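Local atomic coordinates of beta-fructofuranosidase (Arthrobacter, PDB entry 3WPU), a protein that belongs to the levansucrase and invertase family of carbohydrate-active enzymes, built around a five-bladed beta-propeller. Residues R38-S46 / P396-G404; A53-P61 / T467-L478. All coordinates share one frame; numbering follows the deposited sequence. Where two conformers were deposited one is given.

Interaction 1: residues R38-S46 / P396-G404; sequences RMSDPTAPS and PTNLNFLGG
Asn398 reaches across to the backbone of Ala44 and Pro45, and its amide makes two hydrogen bonds to the other loop, one of them weak. Asn398 ND2 donates to Ala44 O at 2.9 Å along a nearly straight N-H path (171°); the acceptor lies in the plane of the Asn398 amide, yet the nitrogen sits above the Ala44 carbonyl plane. The second, weak bond runs from ND2 to Pro45 O. With CG anti to the backbone N (chi1 -162°), the other end of the amide stays within reach of its own chain: Asn398 OD1 accepts from Asn400 N. This makes an Asx turn, set inside the type I turn from Asn398 to Phe401. The partner loop repeats the motif, since Asp41 OD1 takes both Thr43 N and Thr43 OG1 from the same face of its carboxylate, within the type I turn from Asp41 to Ala44. Van der Waals contacts flank the amide. Ala44 CB lies 3.7 Å from Asn398 ND2, while Phe401 brings CE2 to 3.7 Å from Ser46 N and has Ala44 O at its ring edge. Farther along, Leu399 CB rests 3.7 Å from Ser40 OG, a hydroxyl hydrogen-bonded to Ser50.

Interaction 2: residues A53-P61 / T467-L478; sequences ASVTMPTVP and TAVDYSYGSEGL
Pro58 is the main bump of this contact: its ring enters a hollow walled by Val469, Tyr471, Gly477 and Leu478. Pro58 CD meets Val469 CG1 tip to tip at 3.8 Å, and CG comes obliquely to the Tyr471 ring. CG also lies 3.8 Å from Gly477 CA, a close approach to bare backbone; Gly477 sits in the type I' turn from Ser475 to Leu478. The last wall is Leu478, whose CD2 touches Pro58 CB. Its other methyl, CD1, packs against Thr59 O and meets Pro61 CD tip to tip at 3.7 Å.

Val469 is the answering bump. CG1, anti to the backbone N (chi1 167°), also lies over one face of Tyr471, offset toward the rim, while CG2 goes between the carbonyl oxygens of Ser54 and Thr56. Strand 467-469 is an edge strand of a four-stranded antiparallel sheet, and 53-61 also bonds through Val55 and Met57 to Gly394 of a neighbouring sheet, so the loop bridges two sheets, consistent with adjacent propeller blades.

Polar contacts gather at the Ala53 end. Tyr471 OH donates to Ala53 O at 2.7 Å; Thr56 N reaches that oxygen from the opposite face of the carbonyl. Ser54 O takes Val469 N at 2.9 Å, a CA-H...O contact from Ala468 CA at 3.3 Å, and water 1, which also donates to Thr467 OG1, itself bonded to Asn386. Water 2 joins Ser54 OG to Thr467 O. Directional bonds thus fix the register at one end, while at the other the fit around Pro58 and Leu478 depends on shape.

Both contacts are partly buried and pair the long loop that follows helix 30-38 with chain some 350 to 400 residues later, their segments alternating along the sequence. Interaction 1 lies farther out, its centre about 26 Å from the centre of the chain, against about 19 Å for the centre of interaction 2, and joins loop to loop with a smaller interface, 328 Å² to 524 Å². It relies mainly on one side-chain amide meeting backbone carbonyls, whereas interaction 2, set against a strand, adds a backbone bond, waters and an apolar fit. They touch where Pro396 packs on Thr56, with Pro396 CA 3.7 Å from Thr56 CG2, and where Met39 approaches Val55.

Interaction 1: residues R38-S46 / P396-G404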
loop_
_atom_site.group_PDB
_atom_site.type_symbol
_atom_site.label_atom_id
_atom_site.label_comp_id
_atom_site.label_asym_id
_atom_site.label_seq_id
_atom_site.Cartn_x
_atom_site.Cartn_y
_atom_site.Cartn_z
ATOM N N ARG A 38 10.739 22.742 -5.958
ATOM C CA ARG A 38 11.871 23.061 -6.819
ATOM C C ARG A 38 11.835 22.279 -8.125
ATOM O O ARG A 38 12.325 22.750 -9.134
ATOM C CB ARG A 38 13.197 22.773 -6.091
ATOM C CG ARG A 38 13.420 23.620 -4.851
ATOM C CD ARG A 38 14.795 23.386 -4.222
ATOM N NE ARG A 38 15.872 23.920 -5.056
ATOM C CZ ARG A 38 17.145 23.535 -4.992
ATOM N NH1 ARG A 38 17.531 22.594 -4.142
ATOM N NH2 ARG A 38 18.060 24.083 -5.801
ATOM N N MET A 39 11.279 21.065 -8.083
ATOM C CA MET A 39 11.244 20.183 -9.226
ATOM C C MET A 39 10.110 20.554 -10.173
ATOM O O MET A 39 10.095 20.087 -11.294
ATOM C CB MET A 39 11.045 18.745 -8.764
ATOM C CG MET A 39 12.192 18.151 -7.945
ATOM S SD MET A 39 11.635 16.726 -6.968
ATOM C CE MET A 39 10.391 16.184 -8.164
ATOM N N SER A 40 9.192 21.393 -9.714
ATOM C CA SER A 40 8.004 21.733 -10.499
ATOM C C SER A 40 8.324 22.846 -11.475
ATOM O O SER A 40 9.153 23.714 -11.192
ATOM C CB SER A 40 6.874 22.157 -9.562
ATOM O OG SER A 40 5.681 22.487 -10.276
ATOM N N ASP A 41 7.652 22.827 -12.622
ATOM C CA ASP A 41 7.892 23.786 -13.692
ATOM C C ASP A 41 6.914 24.936 -13.515
ATOM O O ASP A 41 5.725 24.731 -13.689
ATOM C CB ASP A 41 7.657 23.119 -15.047
ATOM C CG ASP A 41 7.834 24.079 -16.227
ATOM O OD1 ASP A 41 8.066 25.298 -16.025
ATOM O OD2 ASP A 41 7.724 23.577 -17.373
ATOM N N PRO A 42 7.410 26.143 -13.179
ATOM C CA PRO A 42 6.497 27.235 -12.889
ATOM C C PRO A 42 5.760 27.742 -14.126
ATOM O O PRO A 42 4.794 28.477 -13.969
ATOM C CB PRO A 42 7.406 28.326 -12.299
ATOM C CG PRO A 42 8.753 28.010 -12.829
ATOM C CD PRO A 42 8.814 26.522 -12.961
ATOM N N THR A 43 6.211 27.344 -15.315
ATOM C CA THR A 43 5.588 27.779 -16.565
ATOM C C THR A 43 4.490 26.858 -17.083
ATOM O O THR A 43 3.851 27.189 -18.085
ATOM C CB THR A 43 6.635 27.960 -17.703
ATOM O OG1 THR A 43 7.137 26.690 -18.139
ATOM C CG2 THR A 43 7.795 28.838 -17.248
ATOM N N ALA A 44 4.266 25.711 -16.436
ATOM C CA ALA A 44 3.320 24.730 -16.966
ATOM C C ALA A 44 1.919 25.336 -16.994
ATOM O O ALA A 44 1.395 25.771 -15.963
ATOM C CB ALA A 44 3.345 23.437 -16.160
ATOM N N PRO A 45 1.307 25.389 -18.184
ATOM C CA PRO A 45 0.011 26.071 -18.225
ATOM C C PRO A 45 -1.166 25.250 -17.674
ATOM O O PRO A 45 -1.018 24.059 -17.342
ATOM C CB PRO A 45 -0.189 26.351 -19.713
ATOM C CG PRO A 45 0.667 25.408 -20.443
ATOM C CD PRO A 45 1.745 24.907 -19.503
ATOM N N SER A 46 -2.321 25.912 -17.583
ATOM C CA SER A 46 -3.566 25.322 -17.123
ATOM C C SER A 46 -3.751 23.876 -17.582
ATOM O O SER A 46 -3.636 23.563 -18.767
ATOM C CB SER A 46 -4.759 26.161 -17.636
ATOM O OG SER A 46 -5.974 25.658 -17.115
ATOM N N PRO A 396 -0.280 12.979 -12.435
ATOM C CA PRO A 396 0.023 14.195 -13.174
ATOM C C PRO A 396 -0.674 15.350 -12.468
ATOM O O PRO A 396 -1.853 15.228 -12.122
ATOM C CB PRO A 396 -0.580 13.945 -14.560
ATOM C CG PRO A 396 -1.268 12.638 -14.519
ATOM C CD PRO A 396 -0.873 11.919 -13.268
ATOM N N THR A 397 0.070 16.444 -12.280
ATOM C CA THR A 397 -0.250 17.478 -11.314
ATOM C C THR A 397 0.396 18.786 -11.738
ATOM O O THR A 397 1.588 18.827 -12.029
ATOM C CB THR A 397 0.346 17.107 -9.915
ATOM O OG1 THR A 397 -0.276 15.921 -9.422
ATOM C CG2 THR A 397 0.134 18.240 -8.896
ATOM N N ASN A 398 -0.410 19.854 -11.798
ATOM C CA ASN A 398 0.134 21.188 -11.931
ATOM C C ASN A 398 0.169 21.880 -10.592
ATOM O O ASN A 398 -0.868 22.326 -10.097
ATOM C CB ASN A 398 -0.678 22.033 -12.934
ATOM C CG ASN A 398 0.109 23.259 -13.406
ATOM O OD1 ASN A 398 0.856 23.851 -12.631
ATOM N ND2 ASN A 398 -0.048 23.636 -14.683
ATOM N N LEU A 399 1.360 21.977 -9.989
ATOM C CA LEU A 399 1.474 22.587 -8.654
ATOM C C LEU A 399 1.224 24.086 -8.664
ATOM O O LEU A 399 1.029 24.671 -7.601
ATOM C CB LEU A 399 2.824 22.278 -7.993
ATOM C CG LEU A 399 3.051 20.836 -7.537
ATOM C CD1 LEU A 399 4.417 20.776 -6.865
ATOM C CD2 LEU A 399 1.970 20.304 -6.609
ATOM N N ASN A 400 1.186 24.689 -9.863
ATOM C CA ASN A 400 0.876 26.103 -10.006
ATOM C C ASN A 400 -0.609 26.417 -9.856
ATOM O O ASN A 400 -0.981 27.586 -9.815
ATOM C CB ASN A 400 1.382 26.643 -11.348
ATOM C CG ASN A 400 2.847 26.336 -11.563
ATOM O OD1 ASN A 400 3.214 25.557 -12.452
ATOM N ND2 ASN A 400 3.676 26.901 -10.728
ATOM N N PHE A 401 -1.445 25.390 -9.750
ATOM C CA PHE A 401 -2.880 25.556 -9.550
ATOM C C PHE A 401 -3.362 24.734 -8.364
ATOM O O PHE A 401 -2.698 23.764 -7.932
ATOM C CB PHE A 401 -3.632 25.191 -10.835
ATOM C CG PHE A 401 -3.271 26.071 -11.995
ATOM C CD1 PHE A 401 -3.856 27.322 -12.127
ATOM C CD2 PHE A 401 -2.328 25.678 -12.921
ATOM C CE1 PHE A 401 -3.506 28.156 -13.170
ATOM C CE2 PHE A 401 -1.978 26.499 -13.972
ATOM C CZ PHE A 401 -2.568 27.744 -14.101
ATOM N N LEU A 402 -4.478 25.172 -7.789
ATOM C CA LEU A 402 -5.082 24.489 -6.657
ATOM C C LEU A 402 -5.382 23.024 -7.028
ATOM O O LEU A 402 -5.674 22.696 -8.179
ATOM C CB LEU A 402 -6.366 25.200 -6.212
ATOM C CG LEU A 402 -6.208 26.660 -5.731
ATOM C CD1 LEU A 402 -7.571 27.228 -5.373
ATOM C CD2 LEU A 402 -5.278 26.741 -4.533
ATOM N N GLY A 403 -5.287 22.145 -6.037
ATOM C CA GLY A 403 -5.465 20.724 -6.274
ATOM C C GLY A 403 -6.919 20.291 -6.464
ATOM O O GLY A 403 -7.184 19.259 -7.066
ATOM N N GLY A 404 -7.865 21.051 -5.925
ATOM C CA GLY A 404 -9.254 20.608 -5.907
ATOM C C GLY A 404 -9.473 19.366 -5.060
ATOM O O GLY A 404 -8.650 19.030 -4.184
#

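Interaction 2: residues A53-P61 / T467-L478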
loop_
_atom_site.group_PDB
_atom_site.type_symbol
_atom_site.label_atom_id
_atom_site.label_comp_id
_atom_site.label_asym_id
_atom_site.label_seq_id
_atom_site.Cartn_x
_atom_site.Cartn_y
_atom_site.Cartn_z
ATOM N N ALA A 53 8.540 14.139 -15.827
ATOM C CA ALA A 53 7.905 12.947 -16.389
ATOM C C ALA A 53 8.424 11.677 -15.726
ATOM O O ALA A 53 7.669 10.721 -15.520
ATOM C CB ALA A 53 8.119 12.885 -17.897
ATOM N N SER A 54 9.682 11.700 -15.326
ATOM C CA SER A 54 10.300 10.498 -14.748
ATOM C C SER A 54 9.732 10.093 -13.382
ATOM O O SER A 54 9.961 8.971 -12.934
ATOM C CB SER A 54 11.818 10.640 -14.648
ATOM O OG SER A 54 12.160 11.683 -13.747
ATOM N N VAL A 55 9.055 11.006 -12.698
ATOM C CA VAL A 55 8.449 10.701 -11.419
ATOM C C VAL A 55 6.935 10.945 -11.431
ATOM O O VAL A 55 6.302 11.094 -10.377
ATOM C CB VAL A 55 9.131 11.495 -10.272
ATOM C CG1 VAL A 55 10.572 11.036 -10.085
ATOM C CG2 VAL A 55 9.017 12.997 -10.461
ATOM N N THR A 56 6.380 10.978 -12.637
ATOM C CA THR A 56 4.943 11.099 -12.848
ATOM C C THR A 56 4.358 9.821 -13.467
ATOM O O THR A 56 4.862 9.301 -14.471
ATOM C CB THR A 56 4.619 12.301 -13.754
ATOM O OG1 THR A 56 5.069 13.512 -13.137
ATOM C CG2 THR A 56 3.129 12.402 -14.036
ATOM N N MET A 57 3.284 9.315 -12.870
ATOM C CA MET A 57 2.571 8.156 -13.411
ATOM C C MET A 57 2.019 8.448 -14.796
ATOM O O MET A 57 1.452 9.509 -14.988
ATOM C CB MET A 57 1.404 7.794 -12.493
ATOM C CG MET A 57 0.744 6.467 -12.801
ATOM S SD MET A 57 -0.601 6.127 -11.637
ATOM C CE MET A 57 -1.340 4.682 -12.436
ATOM N N PRO A 58 2.162 7.509 -15.745
ATOM C CA PRO A 58 1.486 7.638 -17.039
ATOM C C PRO A 58 0.030 7.943 -16.879
ATOM O O PRO A 58 -0.624 7.445 -15.958
ATOM C CB PRO A 58 1.719 6.279 -17.701
ATOM C CG PRO A 58 2.986 5.758 -17.073
ATOM C CD PRO A 58 3.041 6.325 -15.684
ATOM N N THR A 59 -0.490 8.788 -17.778
ATOM C CA THR A 59 -1.848 9.260 -17.688
ATOM C C THR A 59 -2.841 8.148 -18.009
ATOM O O THR A 59 -2.730 7.470 -19.046
ATOM C CB THR A 59 -2.019 10.463 -18.633
ATOM O OG1 THR A 59 -1.193 11.558 -18.199
ATOM C CG2 THR A 59 -3.462 10.949 -18.685
ATOM N N VAL A 60 -3.794 7.934 -17.101
ATOM C CA VAL A 60 -4.791 6.877 -17.235
ATOM C C VAL A 60 -5.939 7.379 -18.098
ATOM O O VAL A 60 -6.445 8.459 -17.851
ATOM C CB VAL A 60 -5.328 6.462 -15.866
ATOM C CG1 VAL A 60 -6.400 5.404 -15.974
ATOM C CG2 VAL A 60 -4.165 5.883 -15.052
ATOM N N PRO A 61 -6.368 6.572 -19.082
ATOM C CA PRO A 61 -7.514 7.097 -19.860
ATOM C C PRO A 61 -8.804 7.129 -19.062
ATOM O O PRO A 61 -9.017 6.295 -18.179
ATOM C CB PRO A 61 -7.646 6.117 -21.013
ATOM C CG PRO A 61 -7.036 4.878 -20.530
ATOM C CD PRO A 61 -5.874 5.309 -19.645
ATOM N N THR A 467 14.712 6.995 -9.070
ATOM C CA THR A 467 13.770 6.129 -9.739
ATOM C C THR A 467 13.310 6.819 -11.019
ATOM O O THR A 467 13.455 8.036 -11.153
ATOM C CB THR A 467 12.510 5.833 -8.877
ATOM O OG1 THR A 467 11.718 7.027 -8.711
ATOM C CG2 THR A 467 12.881 5.305 -7.536
ATOM N N ALA A 468 12.762 6.035 -11.945
ATOM C CA ALA A 468 12.265 6.567 -13.211
ATOM C C ALA A 468 11.163 5.695 -13.737
ATOM O O ALA A 468 11.300 4.473 -13.843
ATOM C CB ALA A 468 13.376 6.659 -14.252
ATOM N N VAL A 469 10.093 6.331 -14.181
ATOM C CA VAL A 469 9.017 5.614 -14.816
ATOM C C VAL A 469 9.482 5.041 -16.146
ATOM O O VAL A 469 10.195 5.712 -16.906
ATOM C CB VAL A 469 7.850 6.569 -15.049
ATOM C CG1 VAL A 469 6.803 5.969 -15.989
ATOM C CG2 VAL A 469 7.204 6.910 -13.698
ATOM N N ASP A 470 9.095 3.798 -16.407
ATOM C CA ASP A 470 9.415 3.135 -17.671
ATOM C C ASP A 470 8.269 3.372 -18.655
ATOM O O ASP A 470 7.277 2.663 -18.644
ATOM C CB ASP A 470 9.682 1.648 -17.470
ATOM C CG ASP A 470 10.065 0.953 -18.764
ATOM O OD1 ASP A 470 10.170 1.651 -19.809
ATOM O OD2 ASP A 470 10.243 -0.281 -18.739
ATOM N N TYR A 471 8.446 4.367 -19.515
ATOM C CA TYR A 471 7.439 4.692 -20.531
ATOM C C TYR A 471 7.448 3.719 -21.737
ATOM O O TYR A 471 6.602 3.840 -22.631
ATOM C CB TYR A 471 7.594 6.138 -20.979
ATOM C CG TYR A 471 7.082 7.150 -19.977
ATOM C CD1 TYR A 471 5.736 7.486 -19.936
ATOM C CD2 TYR A 471 7.945 7.758 -19.067
ATOM C CE1 TYR A 471 5.257 8.419 -19.020
ATOM C CE2 TYR A 471 7.483 8.685 -18.154
ATOM C CZ TYR A 471 6.144 9.019 -18.138
ATOM O OH TYR A 471 5.698 9.963 -17.234
ATOM N N SER A 472 8.359 2.743 -21.747
ATOM C CA SER A 472 8.388 1.731 -22.804
ATOM C C SER A 472 7.524 0.532 -22.426
ATOM O O SER A 472 7.280 -0.348 -23.249
ATOM C CB SER A 472 9.812 1.268 -23.093
ATOM O OG SER A 472 10.335 0.523 -22.005
ATOM N N TYR A 473 7.086 0.487 -21.172
ATOM C CA TYR A 473 6.256 -0.601 -20.665
ATOM C C TYR A 473 4.853 -0.460 -21.204
ATOM O O TYR A 473 4.244 0.600 -21.100
ATOM C CB TYR A 473 6.262 -0.571 -19.133
ATOM C CG TYR A 473 5.491 -1.678 -18.436
ATOM C CD1 TYR A 473 5.982 -2.980 -18.375
ATOM C CD2 TYR A 473 4.331 -1.398 -17.741
ATOM C CE1 TYR A 473 5.287 -3.984 -17.708
ATOM C CE2 TYR A 473 3.648 -2.383 -17.052
ATOM C CZ TYR A 473 4.122 -3.676 -17.052
ATOM O OH TYR A 473 3.446 -4.652 -16.370
ATOM N N GLY A 474 4.323 -1.531 -21.781
ATOM C CA GLY A 474 2.957 -1.517 -22.270
ATOM C C GLY A 474 2.731 -0.441 -23.313
ATOM O O GLY A 474 3.551 -0.265 -24.236
ATOM N N SER A 475 1.612 0.261 -23.177
ATOM C CA SER A 475 1.299 1.375 -24.054
ATOM C C SER A 475 1.697 2.686 -23.377
ATOM O O SER A 475 0.976 3.200 -22.512
ATOM C CB SER A 475 -0.177 1.389 -24.414
ATOM O OG SER A 475 -0.445 2.473 -25.282
ATOM N N GLU A 476 2.866 3.194 -23.767
ATOM C CA GLU A 476 3.416 4.450 -23.222
ATOM C C GLU A 476 3.396 4.446 -21.693
ATOM O O GLU A 476 3.055 5.438 -21.036
ATOM C CB GLU A 476 2.671 5.672 -23.785
ATOM C CG GLU A 476 3.518 6.941 -23.740
ATOM C CD GLU A 476 2.863 8.137 -24.417
ATOM O OE1 GLU A 476 3.478 9.208 -24.412
ATOM O OE2 GLU A 476 1.745 8.018 -24.925
ATOM N N GLY A 477 3.776 3.308 -21.123
ATOM C CA GLY A 477 3.841 3.154 -19.686
ATOM C C GLY A 477 2.685 2.408 -19.037
ATOM O O GLY A 477 2.810 1.918 -17.909
ATOM N N LEU A 478 1.555 2.320 -19.726
ATOM C CA LEU A 478 0.374 1.642 -19.168
ATOM C C LEU A 478 0.347 0.161 -19.514
ATOM O O LEU A 478 0.284 -0.213 -20.689
ATOM C CB LEU A 478 -0.901 2.282 -19.716
ATOM C CG LEU A 478 -1.126 3.761 -19.390
ATOM C CD1 LEU A 478 -2.366 4.221 -20.134
ATOM C CD2 LEU A 478 -1.309 3.984 -17.913
HETATM O O HOH W 1 9.927 7.174 -10.709
HETATM O O HOH W 2 14.190 10.267 -12.390
#